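Local atomic coordinates of mandelate racemase/muconate lactonizing enzyme (Jannaschia sp., PDB entry 4J3Z), a protein that probably catalyses, as an enolase-superfamily member, a metal-assisted reaction that begins with proton abstraction next to a substrate carboxylate. Residues Phe167-Tyr173 against Phe208-Phe214; Ser189-Ala194 against Ala225-Tyr229; Pro216-Ile220 against Glu248-His252; Tyr42-Gly47 against Arg383-Glu387. All coordinates share one frame; numbering follows the deposited sequence.

Overall arrangement
The first three contacts form one continuous part of the barrel domain. Contact 1 pairs neighbouring strands and their following loops. Contact 2, centred about 13 Å away, packs helices outside those strands; the two touch where F208 CZ lies 3.6 Å from S189 OG. Contacts 2 and 3 share helix 216-226, one near each end, centres about 16 Å apart. Contact 4 joins the N-terminal domain to the C-terminal tail and meets contact 1 where Y173 CE1 lies 3.3 Å from E387 O. Contacts 2 and 4 are about 17 Å apart at their nearest atoms. For contacts 3 and 4 the nearest atoms are about 19 Å apart. Contacts 1 and 4 probably border the active-site mouth; both touch the second subunit.

Contact 1. Residues Phe167-Tyr173 against Phe208-Phe214; sequences FDPAGPY and FGTHGQF
F208 lies beside F167 as its parallel partner in the barrel sheet, where strands 164-167 and 205-209 of the enolase-type beta/alpha barrel run side by side. Its ring takes F167 CE2 at the edge, CD1 to CE2 being 3.6 Å, with the planes 77° apart. Setting CG anti to the backbone N (chi1 -164°) also carries F208 CE1 to within 3.6 Å of P169 CD. G209 N gives a weak hydrogen bond to F167 O. Past it the strand ends and the chains continue as loops, on the side of the barrel where this superfamily keeps its active site. T210 CG2 meets A170 CB, while its OG1 is bonded to E235 O on the next strand. H211 meets two residues of the other loop. Its ND1 is 3.1 Å from D168 OD1, although these two groups are modelled too tightly for finer detail; its ring also runs nearly parallel to that of Y173, planes 20° apart but slid so that they barely overlap. F83 of the second subunit stacks on Y173. Q213 CG packs 3.5 Å from Y173 CB, and a bend at chi2 turns the amide toward G171; NE2 gives G171 O a weak hydrogen bond of 3.4 Å, though the amide is less surely placed. F214 presents the edge of its ring to A170, CZ lying 3.5 Å from A170 O and CE2 3.8 Å from A170 CB.

Contact 2. Residues Ser189-Ala194 against Ala225-Tyr229; sequences SARFCA and AIEPY
Y229 lays one face of its ring on the helix turn A190-A194, and this aromatic-on-backbone packing is the main element of the contact. Over that face come A190 O, C193 C and A194 N, the last 3.8 Å above the ring plane and displaced toward the rim. A190 O is meanwhile engaged as the acceptor for A194 N within its own helix, so the ring lies against an N-H and a carbonyl already bonded to each other. Apolar side-chain contacts extend the fit: C193 CB comes to 3.4 Å from Y229 CD2, A194 CB sits 3.6 Å from CE1 of the same ring, and A190 CB approaches CE2 at 4.0 Å. With chi1 at -44°, CG of Y229 is turned opposite its own carbonyl carbon, which directs the ring across to helix 183-200. An alanine here is likely to strip the cover from this helix turn and leave C193 CB and A194 CB facing a gap. Farther along, S189 CB touches I226 CG2 at 3.9 Å, whereas S189 OG bonds to D185 O one turn earlier. Sulfur adds a further kind of contact: C193 SG lies oblique to the Y229 ring, 5.3 Å from its centroid, and packs 3.8 Å from I226 CG2. In the barrel domain the contact joins helix 183-200 to the end of helix 216-226 with the 3-10 turn after it, and beneath them S189 and I226 both rest on F208 of strand 205-209.

Contact 3. Residues Pro216-Ile220 against Glu248-His252; sequences PAGAI and EVAAH
I220 reaches across to H252, V249 and E248 with all three carbons beyond its CB. From CB, the CG2 branch stands anti to the backbone N and goes to H252, 3.6 Å from H252 CB and oblique to the imidazole. The other branch starts at CG1, which lies 4.0 Å from V249 CA and about as far from V249 CG2. Its tip, CD1, is placed 3.8 Å from E248 O and also close to H252 CG. In the deposited conformer considered, that carbonyl oxygen receives two donors: H252 N along the helix, and H252 ND1 at 2.9 Å, which lies in the carbonyl plane and bends the ring back over its own turn. A second H252 conformer exists, so this bond may not be permanent. The two segments belong to successive outer helices of the beta/alpha barrel, 216-226 and 246-252, linked through strand 233-235; their short axes come within 9.2 Å and run nearly parallel, crossing at -19°. At the start of helix 216-226, P216 CB rests 3.6 Å from E248 CD. E248 CG sits between its backbone N and carbonyl carbon (chi1 62°), and from there the chain runs out extended across the proline. Its OE2 forms a salt bridge to R278 of the third subunit. V249 CG2 packs 3.5 Å from P216 O and 4.2 Å from A219 CB, while V249 also packs inward on I257 of strand 257-259. In the conformer described, H252 NE2 hydrogen-bonds A250 O of the third subunit.

Contact 4. Residues Tyr42-Gly47 against Arg383-Glu387; sequences YAAGVG and RLHLE
L384, whose side chain packs on A44 across the contact, is held by its backbone N: the bond to E387 OE2 is 3.1 Å long with an N-H...O angle of 173°, and E387 OE2 accepts it through its anti lone pair. L384 O takes a further hydrogen bond from R22 NH1. The leucine's CD2 lies 3.3 Å from A44 O and 3.7 Å from G47 N, so it packs against the bend of the 42-47 loop. G47 is the N-cap of helix 48-62, and its N bonds to D57 OD2 of the second subunit. The contact fastens the C-terminal tail to the N-terminal capping domain of the enolase superfamily, just after its three-stranded sheet. Y42 reaches toward the tail with CG anti to the backbone N (chi1 -161°). Its CE1 meets H385 NE2 at 3.4 Å, the rings being 78° apart and oblique, while OH lies in plane at the imidazole's edge and 3.3 Å from L386 CD1. Replacing Y42 by alanine is likely to take away one neighbour of the H385 ring and leave L386 CD1 without the hydroxyl it touches. The Y42 ring also meets H310, and H385 meets Y312.

Contact 1. Residues Phe167-Tyr173 against Phe208-Phe214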
loop_
_atom_site.group_PDB
_atom_site.type_symbol
_atom_site.label_atom_id
_atom_site.label_comp_id
_atom_site.label_asym_id
_atom_site.label_seq_id
_atom_site.Cartn_x
_atom_site.Cartn_y
_atom_site.Cartn_z
ATOM N N PHE D 167 -12.069 -29.655 17.730
ATOM C CA PHE D 167 -13.368 -29.510 18.356
ATOM C C PHE D 167 -14.019 -28.214 17.874
ATOM O O PHE D 167 -13.321 -27.302 17.406
ATOM C CB PHE D 167 -13.213 -29.514 19.888
ATOM C CG PHE D 167 -12.217 -28.500 20.403
ATOM C CD1 PHE D 167 -10.855 -28.801 20.454
ATOM C CD2 PHE D 167 -12.638 -27.250 20.831
ATOM C CE1 PHE D 167 -9.937 -27.870 20.916
ATOM C CE2 PHE D 167 -11.723 -26.314 21.302
ATOM C CZ PHE D 167 -10.371 -26.626 21.348
ATOM N N ASP D 168 -15.344 -28.139 17.994
ATOM C CA ASP D 168 -16.108 -26.957 17.575
ATOM C C ASP D 168 -17.236 -26.651 18.563
ATOM O O ASP D 168 -18.366 -27.086 18.371
ATOM C CB ASP D 168 -16.660 -27.132 16.149
ATOM C CG ASP D 168 -17.737 -26.095 15.795
ATOM O OD1 ASP D 168 -17.399 -24.926 15.500
ATOM O OD2 ASP D 168 -18.933 -26.462 15.808
ATOM N N PRO D 169 -16.927 -25.899 19.629
ATOM C CA PRO D 169 -17.934 -25.505 20.608
ATOM C C PRO D 169 -18.629 -24.186 20.241
ATOM O O PRO D 169 -19.456 -23.694 21.008
ATOM C CB PRO D 169 -17.099 -25.307 21.867
ATOM C CG PRO D 169 -15.808 -24.773 21.348
ATOM C CD PRO D 169 -15.591 -25.392 19.993
ATOM N N ALA D 170 -18.301 -23.632 19.076
ATOM C CA ALA D 170 -18.715 -22.275 18.726
ATOM C C ALA D 170 -20.191 -22.144 18.350
ATOM O O ALA D 170 -20.682 -21.037 18.126
ATOM C CB ALA D 170 -17.820 -21.711 17.633
ATOM N N GLY D 171 -20.893 -23.271 18.289
ATOM C CA GLY D 171 -22.336 -23.270 18.048
ATOM C C GLY D 171 -22.720 -23.298 16.579
ATOM O O GLY D 171 -21.891 -22.991 15.724
ATOM N N PRO D 172 -23.992 -23.648 16.287
ATOM C CA PRO D 172 -24.513 -23.932 14.940
ATOM C C PRO D 172 -24.288 -22.812 13.924
ATOM O O PRO D 172 -24.288 -21.633 14.286
ATOM C CB PRO D 172 -26.017 -24.132 15.176
ATOM C CG PRO D 172 -26.300 -23.471 16.487
ATOM C CD PRO D 172 -25.065 -23.691 17.301
ATOM N N TYR D 173 -24.106 -23.199 12.661
ATOM C CA TYR D 173 -23.871 -22.251 11.573
ATOM C C TYR D 173 -25.101 -22.043 10.690
ATOM O O TYR D 173 -25.858 -22.980 10.427
ATOM C CB TYR D 173 -22.651 -22.656 10.730
ATOM C CG TYR D 173 -22.545 -24.127 10.377
ATOM C CD1 TYR D 173 -23.238 -24.656 9.289
ATOM C CD2 TYR D 173 -21.726 -24.985 11.114
ATOM C CE1 TYR D 173 -23.133 -25.998 8.954
ATOM C CE2 TYR D 173 -21.617 -26.332 10.788
ATOM C CZ TYR D 173 -22.320 -26.832 9.705
ATOM O OH TYR D 173 -22.218 -28.164 9.366
ATOM N N PHE D 208 -8.730 -25.292 16.691
ATOM C CA PHE D 208 -10.011 -24.625 16.862
ATOM C C PHE D 208 -10.704 -24.445 15.527
ATOM O O PHE D 208 -10.249 -23.703 14.650
ATOM C CB PHE D 208 -9.900 -23.301 17.619
ATOM C CG PHE D 208 -11.224 -22.803 18.129
ATOM C CD1 PHE D 208 -11.804 -23.369 19.262
ATOM C CD2 PHE D 208 -11.920 -21.805 17.449
ATOM C CE1 PHE D 208 -13.031 -22.927 19.724
ATOM C CE2 PHE D 208 -13.156 -21.363 17.908
ATOM C CZ PHE D 208 -13.708 -21.921 19.051
ATOM N N GLY D 209 -11.821 -25.137 15.397
ATOM C CA GLY D 209 -12.553 -25.172 14.159
ATOM C C GLY D 209 -13.898 -24.541 14.370
ATOM O O GLY D 209 -14.743 -25.074 15.086
ATOM N N THR D 210 -14.061 -23.363 13.790
ATOM C CA THR D 210 -15.362 -22.808 13.542
ATOM C C THR D 210 -15.685 -23.255 12.117
ATOM O O THR D 210 -14.828 -23.837 11.440
ATOM C CB THR D 210 -15.351 -21.271 13.657
ATOM O OG1 THR D 210 -14.190 -20.745 13.008
ATOM C CG2 THR D 210 -15.345 -20.835 15.111
ATOM N N HIS D 211 -16.914 -23.017 11.673
ATOM C CA HIS D 211 -17.361 -23.472 10.359
ATOM C C HIS D 211 -17.811 -22.292 9.510
ATOM O O HIS D 211 -18.732 -22.417 8.698
ATOM C CB HIS D 211 -18.517 -24.463 10.503
ATOM C CG HIS D 211 -18.160 -25.733 11.215
ATOM N ND1 HIS D 211 -17.698 -25.759 12.514
ATOM C CD2 HIS D 211 -18.237 -27.026 10.818
ATOM C CE1 HIS D 211 -17.487 -27.011 12.879
ATOM N NE2 HIS D 211 -17.808 -27.799 11.871
ATOM N N GLY D 212 -17.164 -21.148 9.716
ATOM C CA GLY D 212 -17.456 -19.926 8.972
ATOM C C GLY D 212 -18.713 -19.216 9.417
ATOM O O GLY D 212 -19.332 -18.495 8.630
ATOM N N GLN D 213 -19.080 -19.406 10.683
ATOM C CA GLN D 213 -20.309 -18.837 11.248
ATOM C C GLN D 213 -20.246 -17.322 11.397
ATOM O O GLN D 213 -21.283 -16.649 11.373
ATOM C CB GLN D 213 -20.610 -19.429 12.637
ATOM C CG GLN D 213 -20.395 -20.930 12.809
ATOM C CD GLN D 213 -19.003 -21.281 13.318
ATOM O OE1 GLN D 213 -18.002 -20.986 12.667
ATOM N NE2 GLN D 213 -18.938 -21.925 14.488
ATOM N N PHE D 214 -19.036 -16.784 11.554
ATOM C CA PHE D 214 -18.887 -15.444 12.112
ATOM C C PHE D 214 -18.333 -14.377 11.194
ATOM O O PHE D 214 -17.501 -14.646 10.341
ATOM C CB PHE D 214 -18.056 -15.486 13.396
ATOM C CG PHE D 214 -18.559 -16.465 14.415
ATOM C CD1 PHE D 214 -19.868 -16.396 14.890
ATOM C CD2 PHE D 214 -17.719 -17.449 14.913
ATOM C CE1 PHE D 214 -20.328 -17.300 15.840
ATOM C CE2 PHE D 214 -18.178 -18.358 15.857
ATOM C CZ PHE D 214 -19.478 -18.281 16.321
#

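Contact 2. Residues Ser189-Ala194 against Ala225-Tyr229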
loop_
_atom_site.group_PDB
_atom_site.type_symbol
_atom_site.label_atom_id
_atom_site.label_comp_id
_atom_site.label_asym_id
_atom_site.label_seq_id
_atom_site.Cartn_x
_atom_site.Cartn_y
_atom_site.Cartn_z
ATOM N N SER D 189 -16.380 -21.758 24.132
ATOM C CA SER D 189 -15.095 -21.909 23.424
ATOM C C SER D 189 -13.877 -21.890 24.348
ATOM O O SER D 189 -12.990 -22.739 24.230
ATOM C CB SER D 189 -14.928 -20.815 22.360
ATOM O OG SER D 189 -16.033 -20.769 21.475
ATOM N N ALA D 190 -13.829 -20.909 25.249
ATOM C CA ALA D 190 -12.752 -20.819 26.252
ATOM C C ALA D 190 -12.792 -21.975 27.264
ATOM O O ALA D 190 -11.773 -22.633 27.503
ATOM C CB ALA D 190 -12.788 -19.469 26.962
ATOM N N ARG D 191 -13.962 -22.235 27.843
ATOM C CA ARG D 191 -14.129 -23.375 28.765
ATOM C C ARG D 191 -13.660 -24.676 28.124
ATOM O O ARG D 191 -12.947 -25.463 28.755
ATOM C CB ARG D 191 -15.585 -23.509 29.225
ATOM C CG ARG D 191 -15.958 -22.627 30.411
ATOM C CD ARG D 191 -17.456 -22.707 30.733
ATOM N NE ARG D 191 -17.968 -24.085 30.768
ATOM C CZ ARG D 191 -19.257 -24.420 30.667
ATOM N NH1 ARG D 191 -20.197 -23.484 30.532
ATOM N NH2 ARG D 191 -19.615 -25.700 30.696
ATOM N N PHE D 192 -14.041 -24.882 26.860
ATOM C CA PHE D 192 -13.562 -26.015 26.060
ATOM C C PHE D 192 -12.048 -26.051 25.920
ATOM O O PHE D 192 -11.434 -27.099 26.138
ATOM C CB PHE D 192 -14.202 -26.013 24.680
ATOM C CG PHE D 192 -15.324 -27.002 24.523
ATOM C CD1 PHE D 192 -16.531 -26.829 25.202
ATOM C CD2 PHE D 192 -15.183 -28.093 23.681
ATOM C CE1 PHE D 192 -17.565 -27.735 25.048
ATOM C CE2 PHE D 192 -16.217 -28.994 23.517
ATOM C CZ PHE D 192 -17.408 -28.819 24.205
ATOM N N CYS D 193 -11.445 -24.916 25.563
ATOM C CA CYS D 193 -9.978 -24.829 25.435
ATOM C C CYS D 193 -9.243 -25.042 26.762
ATOM O O CYS D 193 -8.200 -25.694 26.791
ATOM C CB CYS D 193 -9.551 -23.483 24.830
ATOM S SG CYS D 193 -9.748 -23.315 23.046
ATOM N N ALA D 194 -9.769 -24.473 27.846
ATOM C CA ALA D 194 -9.153 -24.620 29.183
ATOM C C ALA D 194 -9.108 -26.068 29.664
ATOM O O ALA D 194 -8.065 -26.530 30.133
ATOM C CB ALA D 194 -9.862 -23.747 30.216
ATOM N N ALA D 225 -10.565 -14.676 23.202
ATOM C CA ALA D 225 -10.923 -15.507 24.369
ATOM C C ALA D 225 -10.120 -16.792 24.413
ATOM O O ALA D 225 -9.803 -17.300 25.493
ATOM C CB ALA D 225 -12.405 -15.827 24.381
ATOM N N ILE D 226 -9.788 -17.324 23.242
ATOM C CA ILE D 226 -9.081 -18.600 23.171
ATOM C C ILE D 226 -7.558 -18.499 23.049
ATOM O O ILE D 226 -6.865 -19.504 23.175
ATOM C CB ILE D 226 -9.649 -19.504 22.063
ATOM C CG1 ILE D 226 -9.490 -18.831 20.688
ATOM C CG2 ILE D 226 -11.097 -19.868 22.390
ATOM C CD1 ILE D 226 -9.948 -19.674 19.513
ATOM N N GLU D 227 -7.031 -17.295 22.835
ATOM C CA GLU D 227 -5.579 -17.119 22.751
ATOM C C GLU D 227 -4.788 -17.668 23.938
ATOM O O GLU D 227 -3.804 -18.393 23.721
ATOM C CB GLU D 227 -5.206 -15.663 22.528
ATOM C CG GLU D 227 -4.891 -15.324 21.089
ATOM C CD GLU D 227 -4.804 -13.836 20.887
ATOM O OE1 GLU D 227 -4.762 -13.119 21.908
ATOM O OE2 GLU D 227 -4.785 -13.390 19.721
ATOM N N PRO D 228 -5.187 -17.317 25.187
ATOM C CA PRO D 228 -4.442 -17.834 26.340
ATOM C C PRO D 228 -4.213 -19.354 26.321
ATOM O O PRO D 228 -3.300 -19.842 26.992
ATOM C CB PRO D 228 -5.328 -17.447 27.526
ATOM C CG PRO D 228 -6.005 -16.194 27.080
ATOM C CD PRO D 228 -6.234 -16.360 25.605
ATOM N N TYR D 229 -5.003 -20.084 25.561
ATOM C CA TYR D 229 -4.857 -21.503 25.478
ATOM C C TYR D 229 -4.000 -22.001 24.354
ATOM O O TYR D 229 -3.814 -23.165 24.214
ATOM C CB TYR D 229 -6.202 -22.186 25.478
ATOM C CG TYR D 229 -7.090 -21.602 26.479
ATOM C CD1 TYR D 229 -6.928 -21.887 27.803
ATOM C CD2 TYR D 229 -8.050 -20.696 26.122
ATOM C CE1 TYR D 229 -7.721 -21.307 28.743
ATOM C CE2 TYR D 229 -8.840 -20.123 27.054
ATOM C CZ TYR D 229 -8.666 -20.438 28.356
ATOM O OH TYR D 229 -9.452 -19.877 29.267
#

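Contact 3. Residues Pro216-Ile220 against Glu248-His252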
loop_
_atom_site.group_PDB
_atom_site.type_symbol
_atom_site.label_atom_id
_atom_site.label_comp_id
_atom_site.label_asym_id
_atom_site.label_seq_id
_atom_site.Cartn_x
_atom_site.Cartn_y
_atom_site.Cartn_z
ATOM N N PRO D 216 -16.053 -11.119 10.328
ATOM C CA PRO D 216 -14.647 -10.905 10.701
ATOM C C PRO D 216 -14.421 -10.277 12.080
ATOM O O PRO D 216 -13.581 -10.758 12.824
ATOM C CB PRO D 216 -14.106 -10.006 9.571
ATOM C CG PRO D 216 -15.306 -9.608 8.757
ATOM C CD PRO D 216 -16.283 -10.727 8.925
ATOM N N ALA D 217 -15.166 -9.220 12.399
ATOM C CA ALA D 217 -15.124 -8.545 13.706
ATOM C C ALA D 217 -15.453 -9.473 14.870
ATOM O O ALA D 217 -14.879 -9.349 15.969
ATOM C CB ALA D 217 -16.096 -7.372 13.711
ATOM N N GLY D 218 -16.402 -10.380 14.633
ATOM C CA GLY D 218 -16.806 -11.358 15.627
ATOM C C GLY D 218 -15.680 -12.327 15.902
ATOM O O GLY D 218 -15.292 -12.545 17.060
ATOM N N ALA D 219 -15.145 -12.887 14.817
ATOM C CA ALA D 219 -14.038 -13.839 14.863
ATOM C C ALA D 219 -12.877 -13.374 15.753
ATOM O O ALA D 219 -12.270 -14.175 16.469
ATOM C CB ALA D 219 -13.546 -14.131 13.458
ATOM N N ILE D 220 -12.595 -12.077 15.709
ATOM C CA ILE D 220 -11.530 -11.473 16.498
ATOM C C ILE D 220 -11.814 -11.459 18.010
ATOM O O ILE D 220 -10.934 -11.786 18.808
ATOM C CB ILE D 220 -11.221 -10.056 15.995
ATOM C CG1 ILE D 220 -10.813 -10.122 14.512
ATOM C CG2 ILE D 220 -10.167 -9.394 16.890
ATOM C CD1 ILE D 220 -10.980 -8.819 13.750
ATOM N N GLU D 248 -7.786 -8.818 8.136
ATOM C CA GLU D 248 -8.064 -8.116 9.406
ATOM C C GLU D 248 -8.067 -9.047 10.629
ATOM O O GLU D 248 -7.705 -8.635 11.738
ATOM C CB GLU D 248 -9.387 -7.336 9.323
ATOM C CG GLU D 248 -10.630 -8.196 9.096
ATOM C CD GLU D 248 -11.787 -7.432 8.457
ATOM O OE1 GLU D 248 -12.008 -7.598 7.234
ATOM O OE2 GLU D 248 -12.480 -6.668 9.168
ATOM N N VAL D 249 -8.488 -10.288 10.414
ATOM C CA VAL D 249 -8.559 -11.303 11.454
ATOM C C VAL D 249 -7.147 -11.796 11.787
ATOM O O VAL D 249 -6.766 -11.883 12.966
ATOM C CB VAL D 249 -9.442 -12.487 10.989
ATOM C CG1 VAL D 249 -9.243 -13.718 11.858
ATOM C CG2 VAL D 249 -10.907 -12.082 10.940
ATOM N N ALA D 250 -6.381 -12.110 10.738
ATOM C CA ALA D 250 -5.004 -12.551 10.887
ATOM C C ALA D 250 -4.148 -11.487 11.549
ATOM O O ALA D 250 -3.229 -11.812 12.297
ATOM C CB ALA D 250 -4.413 -12.944 9.537
ATOM N N ALA D 251 -4.450 -10.220 11.276
ATOM C CA ALA D 251 -3.678 -9.123 11.844
ATOM C C ALA D 251 -3.942 -8.957 13.353
ATOM O O ALA D 251 -2.999 -8.709 14.119
ATOM C CB ALA D 251 -3.939 -7.824 11.086
ATOM N N HIS D 252 -5.199 -9.098 13.787
ATOM C CA HIS D 252 -5.624 -8.936 15.178
ATOM C C HIS D 252 -5.403 -10.145 16.090
ATOM O O HIS D 252 -5.640 -10.068 17.287
ATOM C CB HIS D 252 -7.112 -8.609 15.203
ATOM C CG HIS D 252 -7.419 -7.163 14.996
ATOM N ND1 HIS D 252 -7.449 -6.579 13.748
ATOM C CD2 HIS D 252 -7.727 -6.187 15.878
ATOM C CE1 HIS D 252 -7.758 -5.301 13.873
ATOM N NE2 HIS D 252 -7.933 -5.039 15.156
#

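Contact 4. Residues Tyr42-Gly47 against Arg383-Glu387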
loop_
_atom_site.group_PDB
_atom_site.type_symbol
_atom_site.label_atom_id
_atom_site.label_comp_id
_atom_site.label_asym_id
_atom_site.label_seq_id
_atom_site.Cartn_x
_atom_site.Cartn_y
_atom_site.Cartn_z
ATOM N N TYR D 42 -16.225 -34.337 -3.721
ATOM C CA TYR D 42 -16.691 -33.562 -2.591
ATOM C C TYR D 42 -17.494 -32.367 -3.088
ATOM O O TYR D 42 -16.938 -31.334 -3.478
ATOM C CB TYR D 42 -15.515 -33.147 -1.702
ATOM C CG TYR D 42 -15.911 -32.745 -0.298
ATOM C CD1 TYR D 42 -16.554 -33.640 0.553
ATOM C CD2 TYR D 42 -15.646 -31.469 0.169
ATOM C CE1 TYR D 42 -16.916 -33.260 1.837
ATOM C CE2 TYR D 42 -16.005 -31.078 1.444
ATOM C CZ TYR D 42 -16.634 -31.974 2.274
ATOM O OH TYR D 42 -16.987 -31.576 3.540
ATOM N N ALA D 43 -18.814 -32.533 -3.094
ATOM C CA ALA D 43 -19.730 -31.535 -3.639
ATOM C C ALA D 43 -21.100 -31.681 -2.994
ATOM O O ALA D 43 -21.669 -32.779 -2.984
ATOM C CB ALA D 43 -19.847 -31.707 -5.147
ATOM N N ALA D 44 -21.640 -30.579 -2.475
ATOM C CA ALA D 44 -22.927 -30.641 -1.782
ATOM C C ALA D 44 -23.890 -29.504 -2.139
ATOM O O ALA D 44 -24.932 -29.340 -1.496
ATOM C CB ALA D 44 -22.717 -30.732 -0.267
ATOM N N GLY D 45 -23.541 -28.734 -3.166
ATOM C CA GLY D 45 -24.406 -27.672 -3.680
ATOM C C GLY D 45 -25.754 -28.232 -4.079
ATOM O O GLY D 45 -26.798 -27.766 -3.596
ATOM N N VAL D 46 -25.725 -29.234 -4.960
ATOM C CA VAL D 46 -26.921 -30.010 -5.307
ATOM C C VAL D 46 -26.771 -31.455 -4.824
ATOM O O VAL D 46 -25.652 -31.910 -4.550
ATOM C CB VAL D 46 -27.252 -29.986 -6.828
ATOM C CG1 VAL D 46 -27.659 -28.588 -7.268
ATOM C CG2 VAL D 46 -26.095 -30.518 -7.666
ATOM N N GLY D 47 -27.901 -32.161 -4.727
ATOM C CA GLY D 47 -27.943 -33.527 -4.223
ATOM C C GLY D 47 -27.224 -34.536 -5.095
ATOM O O GLY D 47 -26.935 -34.252 -6.257
ATOM N N ARG D 383 -32.086 -35.416 1.271
ATOM C CA ARG D 383 -31.297 -34.329 1.865
ATOM C C ARG D 383 -29.803 -34.360 1.478
ATOM O O ARG D 383 -29.349 -35.280 0.785
ATOM C CB ARG D 383 -31.482 -34.307 3.392
ATOM C CG ARG D 383 -32.899 -34.599 3.879
ATOM C CD ARG D 383 -33.853 -33.425 3.693
ATOM N NE ARG D 383 -33.829 -32.520 4.839
ATOM C CZ ARG D 383 -34.724 -31.563 5.073
ATOM N NH1 ARG D 383 -35.738 -31.361 4.238
ATOM N NH2 ARG D 383 -34.605 -30.802 6.149
ATOM N N LEU D 384 -29.054 -33.351 1.926
ATOM C CA LEU D 384 -27.654 -33.165 1.519
ATOM C C LEU D 384 -26.627 -33.778 2.469
ATOM O O LEU D 384 -26.923 -34.056 3.624
ATOM C CB LEU D 384 -27.338 -31.673 1.333
ATOM C CG LEU D 384 -28.044 -30.917 0.210
ATOM C CD1 LEU D 384 -27.899 -29.418 0.410
ATOM C CD2 LEU D 384 -27.522 -31.343 -1.155
ATOM N N HIS D 385 -25.410 -33.962 1.955
ATOM C CA HIS D 385 -24.272 -34.488 2.714
ATOM C C HIS D 385 -23.945 -33.594 3.913
ATOM O O HIS D 385 -23.760 -34.086 5.030
ATOM C CB HIS D 385 -23.056 -34.633 1.786
ATOM C CG HIS D 385 -21.742 -34.681 2.501
ATOM N ND1 HIS D 385 -21.324 -35.781 3.220
ATOM C CD2 HIS D 385 -20.751 -33.764 2.604
ATOM C CE1 HIS D 385 -20.129 -35.540 3.732
ATOM N NE2 HIS D 385 -19.760 -34.323 3.374
ATOM N N LEU D 386 -23.869 -32.287 3.653
ATOM C CA LEU D 386 -23.720 -31.271 4.692
ATOM C C LEU D 386 -24.774 -30.189 4.494
ATOM O O LEU D 386 -25.087 -29.821 3.360
ATOM C CB LEU D 386 -22.321 -30.652 4.656
ATOM C CG LEU D 386 -21.237 -31.299 5.519
ATOM C CD1 LEU D 386 -19.857 -30.923 5.007
ATOM C CD2 LEU D 386 -21.402 -30.899 6.982
ATOM N N GLU D 387 -25.328 -29.695 5.596
ATOM C CA GLU D 387 -26.364 -28.662 5.538
ATOM C C GLU D 387 -26.144 -27.560 6.571
ATOM O O GLU D 387 -25.539 -27.791 7.620
ATOM C CB GLU D 387 -27.763 -29.277 5.694
ATOM C CG GLU D 387 -28.288 -29.952 4.433
ATOM C CD GLU D 387 -29.778 -30.249 4.483
ATOM O OE1 GLU D 387 -30.504 -29.582 5.250
ATOM O OE2 GLU D 387 -30.225 -31.150 3.742
#